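Local coordinates for type IV pilus assembly protein PilF (Thermus thermophilus HB8, PDB 5OIU) that probably hydrolyses ATP as a hexameric AAA+ motor that powers the assembly of type IV pili, at residues I90-T98 and K106-K114; K171-P179 and G186-P194. One frame throughout, in Å; residues are numbered along the deposited sequence.

Overall arrangement
Both contacts belong to the secretion ATPase, and they follow one another along the chain without overlap. Contact 1 comes first. It joins strand 90-101 to strand 104-111 across a short turn, as an antiparallel hairpin in the six-stranded N-terminal sheet. The chain then enters the P-loop ATPase core with its ATP-binding loop. Contact 2 closes a loop of six residues between 171-179 and 186-194, whose strands 173-177 and 188-191 run parallel at one border of the seven-stranded sheet. The centres of the two contacts are 25 Å apart, and their nearest atoms about 8 Å, so they do not touch. K113 of contact 1 touches ATP.

Contact 1: I90-T98 and K106-K114; sequences IDVDLRLST and KAVMRLLKK
The hairpin of strands 90-101 and 104-111, part of the antiparallel N-terminal sheet, brings R95 beside R110 and L96 beside M109. R95 and R110 form a hydrogen-bonded pair: R110 N and R95 O, and R95 N and R110 O, bond at 2.9 Å each. S97 and V108 pair likewise. Further along, L112 N reaches D93 O at 2.9 Å, nearly in line with the carbonyl.

The two arginines lie side by side and point the same way. The R95 chain bends at chi2 and chi3, which brings NH2 over a face of the R110 guanidinium, near its rim. R95 NH2 is 3.2 Å from R110 NH1, and the two planes are 60° apart. R110 pairs with D26 of its own chain and with D211 of the second subunit. These carboxylates probably offset part of the repulsion.

In this sheet the other face carries L94, L96, M109 and L111, and it packs on helices 6-22 and 57-67. L96 CD1 lies 3.6 Å from M109 CG. L94 CD2 touches M109 CB and L111 CG, each at 3.9 Å. V92 CG2 meets L111 CD2 at an oblique angle. L112 sets CB and CG against D93 O, and L112 CD1 is 3.8 Å from D93 CB. The carboxylate of D93 bonds to R86 and to R82 of the ATP pocket.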
loop_
_atom_site.group_PDB
_atom_site.type_symbol
_atom_site.label_atom_id
_atom_site.label_comp_id
_atom_site.label_asym_id
_atom_site.label_seq_id
_atom_site.Cartn_x
_atom_site.Cartn_y
_atom_site.Cartn_z
ATOM N N ILE C 90 48.800 -21.566 3.158
ATOM C CA ILE C 90 47.724 -21.266 4.093
ATOM C C ILE C 90 46.539 -20.793 3.251
ATOM O O ILE C 90 46.507 -19.661 2.762
ATOM C CB ILE C 90 48.156 -20.223 5.129
ATOM C CG1 ILE C 90 49.548 -20.553 5.687
ATOM C CG2 ILE C 90 47.157 -20.141 6.264
ATOM C CD1 ILE C 90 49.540 -21.522 6.856
ATOM N N ASP C 91 45.560 -21.676 3.076
ATOM C CA ASP C 91 44.377 -21.403 2.273
ATOM C C ASP C 91 43.127 -21.672 3.099
ATOM O O ASP C 91 42.784 -22.831 3.354
ATOM C CB ASP C 91 44.381 -22.266 1.021
ATOM C CG ASP C 91 43.759 -21.565 -0.152
ATOM O OD1 ASP C 91 44.474 -20.759 -0.794
ATOM O OD2 ASP C 91 42.555 -21.801 -0.411
ATOM N N VAL C 92 42.419 -20.618 3.490
ATOM C CA VAL C 92 41.253 -20.819 4.341
ATOM C C VAL C 92 40.283 -19.664 4.152
ATOM O O VAL C 92 40.691 -18.512 3.994
ATOM C CB VAL C 92 41.678 -20.977 5.819
ATOM C CG1 VAL C 92 42.673 -19.879 6.213
ATOM C CG2 VAL C 92 40.471 -20.970 6.734
ATOM N N ASP C 93 38.990 -19.991 4.173
ATOM C CA ASP C 93 37.906 -19.015 4.192
ATOM C C ASP C 93 37.455 -18.757 5.622
ATOM O O ASP C 93 37.120 -19.696 6.357
ATOM C CB ASP C 93 36.713 -19.508 3.382
ATOM C CG ASP C 93 36.686 -18.938 1.988
ATOM O OD1 ASP C 93 37.716 -18.342 1.556
ATOM O OD2 ASP C 93 35.627 -19.099 1.330
ATOM N N LEU C 94 37.410 -17.490 5.997
ATOM C CA LEU C 94 37.042 -17.072 7.340
ATOM C C LEU C 94 35.723 -16.316 7.315
ATOM O O LEU C 94 35.559 -15.372 6.538
ATOM C CB LEU C 94 38.139 -16.192 7.940
ATOM C CG LEU C 94 39.523 -16.830 7.938
ATOM C CD1 LEU C 94 40.522 -15.998 7.166
ATOM C CD2 LEU C 94 39.958 -16.997 9.374
ATOM N N ARG C 95 34.784 -16.747 8.153
ATOM C CA ARG C 95 33.605 -15.952 8.501
ATOM C C ARG C 95 34.038 -14.856 9.473
ATOM O O ARG C 95 34.457 -15.146 10.595
ATOM C CB ARG C 95 32.545 -16.864 9.120
ATOM C CG ARG C 95 31.113 -16.336 9.150
ATOM C CD ARG C 95 30.788 -15.565 10.439
ATOM N NE ARG C 95 31.134 -16.262 11.692
ATOM C CZ ARG C 95 30.479 -17.317 12.179
ATOM N NH1 ARG C 95 29.450 -17.817 11.515
ATOM N NH2 ARG C 95 30.866 -17.878 13.325
ATOM N N LEU C 96 33.964 -13.602 9.055
ATOM C CA LEU C 96 34.374 -12.495 9.905
ATOM C C LEU C 96 33.157 -11.792 10.504
ATOM O O LEU C 96 32.136 -11.616 9.832
ATOM C CB LEU C 96 35.223 -11.497 9.114
ATOM C CG LEU C 96 35.491 -10.171 9.845
ATOM C CD1 LEU C 96 36.189 -10.390 11.171
ATOM C CD2 LEU C 96 36.285 -9.220 8.986
ATOM N N SER C 97 33.264 -11.405 11.778
ATOM C CA SER C 97 32.199 -10.694 12.473
ATOM C C SER C 97 32.813 -9.661 13.399
ATOM O O SER C 97 33.685 -10.004 14.199
ATOM C CB SER C 97 31.324 -11.661 13.270
ATOM O OG SER C 97 30.763 -11.033 14.407
ATOM N N THR C 98 32.386 -8.400 13.282
ATOM C CA THR C 98 32.846 -7.350 14.181
ATOM C C THR C 98 31.673 -6.831 14.993
ATOM O O THR C 98 30.591 -6.580 14.454
ATOM C CB THR C 98 33.515 -6.175 13.447
ATOM O OG1 THR C 98 32.551 -5.478 12.651
ATOM C CG2 THR C 98 34.669 -6.658 12.582
ATOM N N LYS C 106 35.185 -5.937 18.910
ATOM C CA LYS C 106 35.655 -7.305 19.001
ATOM C C LYS C 106 35.467 -7.953 17.645
ATOM O O LYS C 106 34.444 -7.754 16.987
ATOM C CB LYS C 106 34.903 -8.093 20.074
ATOM C CG LYS C 106 35.193 -9.575 19.998
ATOM C CD LYS C 106 34.582 -10.390 21.117
ATOM C CE LYS C 106 35.006 -11.849 20.950
ATOM N NZ LYS C 106 34.550 -12.747 22.015
ATOM N N ALA C 107 36.462 -8.700 17.205
ATOM C CA ALA C 107 36.372 -9.378 15.926
ATOM C C ALA C 107 36.435 -10.875 16.172
ATOM O O ALA C 107 37.285 -11.346 16.934
ATOM C CB ALA C 107 37.488 -8.920 14.993
ATOM N N VAL C 108 35.512 -11.621 15.569
ATOM C CA VAL C 108 35.567 -13.077 15.589
ATOM C C VAL C 108 35.743 -13.542 14.154
ATOM O O VAL C 108 35.054 -13.057 13.245
ATOM C CB VAL C 108 34.316 -13.713 16.231
ATOM C CG1 VAL C 108 34.350 -15.230 16.059
ATOM C CG2 VAL C 108 34.229 -13.382 17.725
ATOM N N MET C 109 36.686 -14.451 13.943
ATOM C CA MET C 109 36.870 -15.071 12.641
ATOM C C MET C 109 36.723 -16.579 12.801
ATOM O O MET C 109 37.575 -17.226 13.420
ATOM C CB MET C 109 38.225 -14.690 12.052
ATOM C CG MET C 109 38.235 -13.312 11.413
ATOM S SD MET C 109 39.845 -12.777 10.812
ATOM C CE MET C 109 40.854 -12.976 12.285
ATOM N N ARG C 110 35.633 -17.138 12.269
ATOM C CA ARG C 110 35.480 -18.583 12.268
ATOM C C ARG C 110 36.170 -19.161 11.046
ATOM O O ARG C 110 35.952 -18.702 9.920
ATOM C CB ARG C 110 34.012 -19.020 12.277
ATOM C CG ARG C 110 33.921 -20.552 12.000
ATOM C CD ARG C 110 32.706 -21.282 12.579
ATOM N NE ARG C 110 32.591 -21.183 14.026
ATOM C CZ ARG C 110 31.422 -21.024 14.638
ATOM N NH1 ARG C 110 30.322 -20.964 13.902
ATOM N NH2 ARG C 110 31.338 -20.919 15.960
ATOM N N LEU C 111 37.003 -20.172 11.265
ATOM C CA LEU C 111 37.633 -20.870 10.154
ATOM C C LEU C 111 36.644 -21.871 9.573
ATOM O O LEU C 111 36.188 -22.771 10.282
ATOM C CB LEU C 111 38.910 -21.559 10.615
ATOM C CG LEU C 111 40.104 -20.607 10.732
ATOM C CD1 LEU C 111 40.100 -19.874 12.065
ATOM C CD2 LEU C 111 41.398 -21.355 10.551
ATOM N N LEU C 112 36.291 -21.703 8.301
ATOM C CA LEU C 112 35.374 -22.628 7.649
ATOM C C LEU C 112 36.112 -23.894 7.228
ATOM O O LEU C 112 37.312 -23.867 6.952
ATOM C CB LEU C 112 34.719 -21.983 6.419
ATOM C CG LEU C 112 33.952 -20.652 6.547
ATOM C CD1 LEU C 112 33.472 -20.175 5.178
ATOM C CD2 LEU C 112 32.777 -20.713 7.542
ATOM N N LYS C 113 35.387 -25.010 7.175
ATOM C CA LYS C 113 35.976 -26.244 6.665
ATOM C C LYS C 113 36.297 -26.095 5.181
ATOM O O LYS C 113 35.566 -25.435 4.435
ATOM C CB LYS C 113 35.024 -27.431 6.866
ATOM C CG LYS C 113 34.731 -27.812 8.313
ATOM C CD LYS C 113 33.212 -27.700 8.628
ATOM C CE LYS C 113 32.503 -29.069 8.844
ATOM N NZ LYS C 113 31.096 -28.955 9.386
ATOM N N LYS C 114 37.406 -26.704 4.756
ATOM C CA LYS C 114 37.821 -26.632 3.360
ATOM C C LYS C 114 36.730 -27.195 2.464
ATOM O O LYS C 114 36.219 -28.295 2.692
ATOM C CB LYS C 114 39.134 -27.389 3.152
ATOM C CG LYS C 114 39.557 -27.519 1.702
ATOM C CD LYS C 114 40.553 -26.438 1.271
ATOM C CE LYS C 114 40.961 -26.648 -0.176
ATOM N NZ LYS C 114 39.795 -26.936 -1.081
#

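Contact 2: K171-P179 and G186-P194; sequences KNTQTIEDP and GINQTQVNP
E177 and Q189 meet through their side chains across two parallel strands, 173-177 and 188-191. E177 has CG anti to its carbonyl carbon (chi1 -54°) and is extended beyond it. E177 OE2 then lies 2.7 Å from Q189 NE2. This oxygen lies in the amide plane of Q189, while Q189 NE2 sits 23° out of the carboxylate plane, on its syn side. T175 OG1 donates to the anti lone pair of the same E177 OE2, at 2.8 Å. Two donors thus grip one oxygen, which probably limits the carboxylate's rotation. With an alanine here, T175 OG1 and Q189 NE2 would probably lose their shared acceptor, and the Q189 amide could turn more easily, although Q189 NE2 also bonds to Y182 O.

These strands form one border of the P-loop ATPase core sheet, with 214-217 on the far side of 173-177. N188 N bonds to T173 O, and T175 N to N188 O. The next bond, T190 N to T175 O, is weak. E177 N bonds to T190 O, and V192 N to E177 O at 3.0 Å.

Q174 folds back at chi2 (69°), and its NE2 bonds to T175 O at 3.0 Å, with that oxygen in the amide plane. I176 CD1 reaches over to T190 CG2 at 3.5 Å and V192 CG1 at 3.7 Å. V192 CG2 lies 3.4 Å from D178 CB. Beyond the two segments, the D178 carboxylate pairs with R221, and T190 OG1 bonds to P100 O of the third subunit. T173 CG2 rests on I187 CG2 at 3.7 Å. A water bridges K171 O, T173 N and G186 O.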
loop_
_atom_site.group_PDB
_atom_site.type_symbol
_atom_site.label_atom_id
_atom_site.label_comp_id
_atom_site.label_asym_id
_atom_site.label_seq_id
_atom_site.Cartn_x
_atom_site.Cartn_y
_atom_site.Cartn_z
ATOM N N LYS C 171 25.957 -25.511 -25.033
ATOM C CA LYS C 171 25.375 -24.295 -24.466
ATOM C C LYS C 171 26.452 -23.290 -24.048
ATOM O O LYS C 171 27.557 -23.670 -23.647
ATOM C CB LYS C 171 24.490 -24.623 -23.242
ATOM C CG LYS C 171 23.236 -25.451 -23.526
ATOM C CD LYS C 171 22.379 -25.598 -22.270
ATOM C CE LYS C 171 21.641 -26.925 -22.209
ATOM N NZ LYS C 171 21.276 -27.307 -20.786
ATOM N N ASN C 172 26.127 -21.994 -24.131
ATOM C CA ASN C 172 26.984 -20.943 -23.577
ATOM C C ASN C 172 26.478 -20.604 -22.177
ATOM O O ASN C 172 25.390 -20.036 -22.024
ATOM C CB ASN C 172 27.026 -19.697 -24.464
ATOM C CG ASN C 172 27.842 -18.541 -23.835
ATOM O OD1 ASN C 172 28.746 -18.771 -23.029
ATOM N ND2 ASN C 172 27.516 -17.295 -24.215
ATOM N N THR C 173 27.270 -20.965 -21.166
ATOM C CA THR C 173 27.016 -20.643 -19.770
ATOM C C THR C 173 27.923 -19.503 -19.331
ATOM O O THR C 173 29.147 -19.598 -19.458
ATOM C CB THR C 173 27.262 -21.864 -18.896
ATOM O OG1 THR C 173 26.471 -22.949 -19.401
ATOM C CG2 THR C 173 26.924 -21.566 -17.413
ATOM N N GLN C 174 27.319 -18.438 -18.806
ATOM C CA GLN C 174 28.024 -17.224 -18.413
ATOM C C GLN C 174 27.565 -16.784 -17.026
ATOM O O GLN C 174 26.361 -16.616 -16.794
ATOM C CB GLN C 174 27.776 -16.116 -19.436
ATOM C CG GLN C 174 28.437 -14.802 -19.091
ATOM C CD GLN C 174 29.941 -14.877 -19.207
ATOM O OE1 GLN C 174 30.483 -15.047 -20.309
ATOM N NE2 GLN C 174 30.631 -14.761 -18.070
ATOM N N THR C 175 28.518 -16.584 -16.115
ATOM C CA THR C 175 28.258 -16.154 -14.747
ATOM C C THR C 175 28.765 -14.729 -14.528
ATOM O O THR C 175 29.645 -14.242 -15.239
ATOM C CB THR C 175 28.931 -17.081 -13.720
ATOM O OG1 THR C 175 30.335 -16.810 -13.680
ATOM C CG2 THR C 175 28.767 -18.531 -14.077
ATOM N N ILE C 176 28.194 -14.058 -13.531
ATOM C CA ILE C 176 28.764 -12.847 -12.953
ATOM C C ILE C 176 28.757 -13.021 -11.435
ATOM O O ILE C 176 27.727 -13.371 -10.841
ATOM C CB ILE C 176 28.006 -11.574 -13.394
ATOM C CG1 ILE C 176 28.676 -10.320 -12.824
ATOM C CG2 ILE C 176 26.528 -11.647 -13.050
ATOM C CD1 ILE C 176 30.084 -10.140 -13.291
ATOM N N GLU C 177 29.912 -12.822 -10.810
ATOM C CA GLU C 177 30.133 -13.306 -9.451
ATOM C C GLU C 177 30.929 -12.291 -8.647
ATOM O O GLU C 177 31.770 -11.566 -9.186
ATOM C CB GLU C 177 30.859 -14.664 -9.450
ATOM C CG GLU C 177 30.177 -15.733 -10.285
ATOM C CD GLU C 177 30.812 -17.095 -10.122
ATOM O OE1 GLU C 177 31.088 -17.488 -8.963
ATOM O OE2 GLU C 177 31.051 -17.765 -11.154
ATOM N N ASP C 178 30.639 -12.229 -7.351
ATOM C CA ASP C 178 31.368 -11.353 -6.436
ATOM C C ASP C 178 31.678 -12.098 -5.154
ATOM O O ASP C 178 30.896 -12.063 -4.196
ATOM C CB ASP C 178 30.583 -10.084 -6.116
ATOM C CG ASP C 178 31.324 -9.179 -5.148
ATOM O OD1 ASP C 178 32.556 -9.334 -5.005
ATOM O OD2 ASP C 178 30.676 -8.314 -4.526
ATOM N N PRO C 179 32.834 -12.767 -5.084
ATOM C CA PRO C 179 33.782 -12.873 -6.190
ATOM C C PRO C 179 33.539 -14.169 -6.961
ATOM O O PRO C 179 32.591 -14.880 -6.651
ATOM C CB PRO C 179 35.128 -12.899 -5.467
ATOM C CG PRO C 179 34.821 -13.690 -4.191
ATOM C CD PRO C 179 33.333 -13.466 -3.882
ATOM N N GLY C 186 34.591 -25.308 -18.622
ATOM C CA GLY C 186 33.609 -25.077 -19.662
ATOM C C GLY C 186 32.412 -24.221 -19.299
ATOM O O GLY C 186 31.368 -24.344 -19.940
ATOM N N ILE C 187 32.510 -23.378 -18.281
ATOM C CA ILE C 187 31.616 -22.235 -18.157
ATOM C C ILE C 187 32.492 -20.986 -18.198
ATOM O O ILE C 187 33.681 -21.032 -17.864
ATOM C CB ILE C 187 30.741 -22.255 -16.877
ATOM C CG1 ILE C 187 31.606 -22.058 -15.635
ATOM C CG2 ILE C 187 29.939 -23.532 -16.769
ATOM C CD1 ILE C 187 30.806 -21.909 -14.375
ATOM N N ASN C 188 31.911 -19.873 -18.635
ATOM C CA ASN C 188 32.611 -18.598 -18.695
ATOM C C ASN C 188 32.274 -17.792 -17.453
ATOM O O ASN C 188 31.096 -17.564 -17.155
ATOM C CB ASN C 188 32.229 -17.809 -19.950
ATOM C CG ASN C 188 32.331 -18.632 -21.205
ATOM O OD1 ASN C 188 31.321 -18.937 -21.858
ATOM N ND2 ASN C 188 33.548 -19.008 -21.553
ATOM N N GLN C 189 33.293 -17.346 -16.739
ATOM C CA GLN C 189 33.057 -16.647 -15.490
ATOM C C GLN C 189 33.668 -15.257 -15.523
ATOM O O GLN C 189 34.770 -15.052 -16.052
ATOM C CB GLN C 189 33.596 -17.451 -14.313
ATOM C CG GLN C 189 32.958 -18.819 -14.192
ATOM C CD GLN C 189 33.548 -19.635 -13.053
ATOM O OE1 GLN C 189 34.491 -20.397 -13.253
ATOM N NE2 GLN C 189 32.985 -19.484 -11.856
ATOM N N THR C 190 32.931 -14.314 -14.946
ATOM C CA THR C 190 33.255 -12.894 -14.936
ATOM C C THR C 190 33.062 -12.381 -13.518
ATOM O O THR C 190 32.022 -12.643 -12.900
ATOM C CB THR C 190 32.351 -12.133 -15.917
ATOM O OG1 THR C 190 32.675 -12.528 -17.255
ATOM C CG2 THR C 190 32.508 -10.613 -15.781
ATOM N N GLN C 191 34.064 -11.678 -12.996
ATOM C CA GLN C 191 34.049 -11.185 -11.625
ATOM C C GLN C 191 33.778 -9.690 -11.603
ATOM O O GLN C 191 34.317 -8.945 -12.433
ATOM C CB GLN C 191 35.376 -11.446 -10.935
ATOM C CG GLN C 191 35.334 -11.149 -9.486
ATOM C CD GLN C 191 36.540 -11.702 -8.768
ATOM O OE1 GLN C 191 36.584 -12.888 -8.398
ATOM N NE2 GLN C 191 37.544 -10.849 -8.583
ATOM N N VAL C 192 32.945 -9.244 -10.653
ATOM C CA VAL C 192 32.668 -7.815 -10.579
ATOM C C VAL C 192 33.938 -7.093 -10.158
ATOM O O VAL C 192 34.751 -7.621 -9.390
ATOM C CB VAL C 192 31.485 -7.508 -9.642
ATOM C CG1 VAL C 192 30.258 -8.347 -10.026
ATOM C CG2 VAL C 192 31.864 -7.736 -8.218
ATOM N N ASN C 193 34.136 -5.898 -10.704
ATOM C CA ASN C 193 35.375 -5.142 -10.535
ATOM C C ASN C 193 34.998 -3.684 -10.305
ATOM O O ASN C 193 34.905 -2.896 -11.254
ATOM C CB ASN C 193 36.279 -5.300 -11.758
ATOM C CG ASN C 193 37.624 -4.651 -11.581
ATOM O OD1 ASN C 193 37.907 -4.063 -10.544
ATOM N ND2 ASN C 193 38.473 -4.760 -12.602
ATOM N N PRO C 194 34.770 -3.289 -9.047
ATOM C CA PRO C 194 34.196 -1.955 -8.798
ATOM C C PRO C 194 35.095 -0.805 -9.232
ATOM O O PRO C 194 34.579 0.245 -9.641
ATOM C CB PRO C 194 33.961 -1.960 -7.280
ATOM C CG PRO C 194 33.887 -3.421 -6.911
ATOM C CD PRO C 194 34.898 -4.070 -7.806
HETATM O O HOH W 1 29.498 -22.873 -21.665
#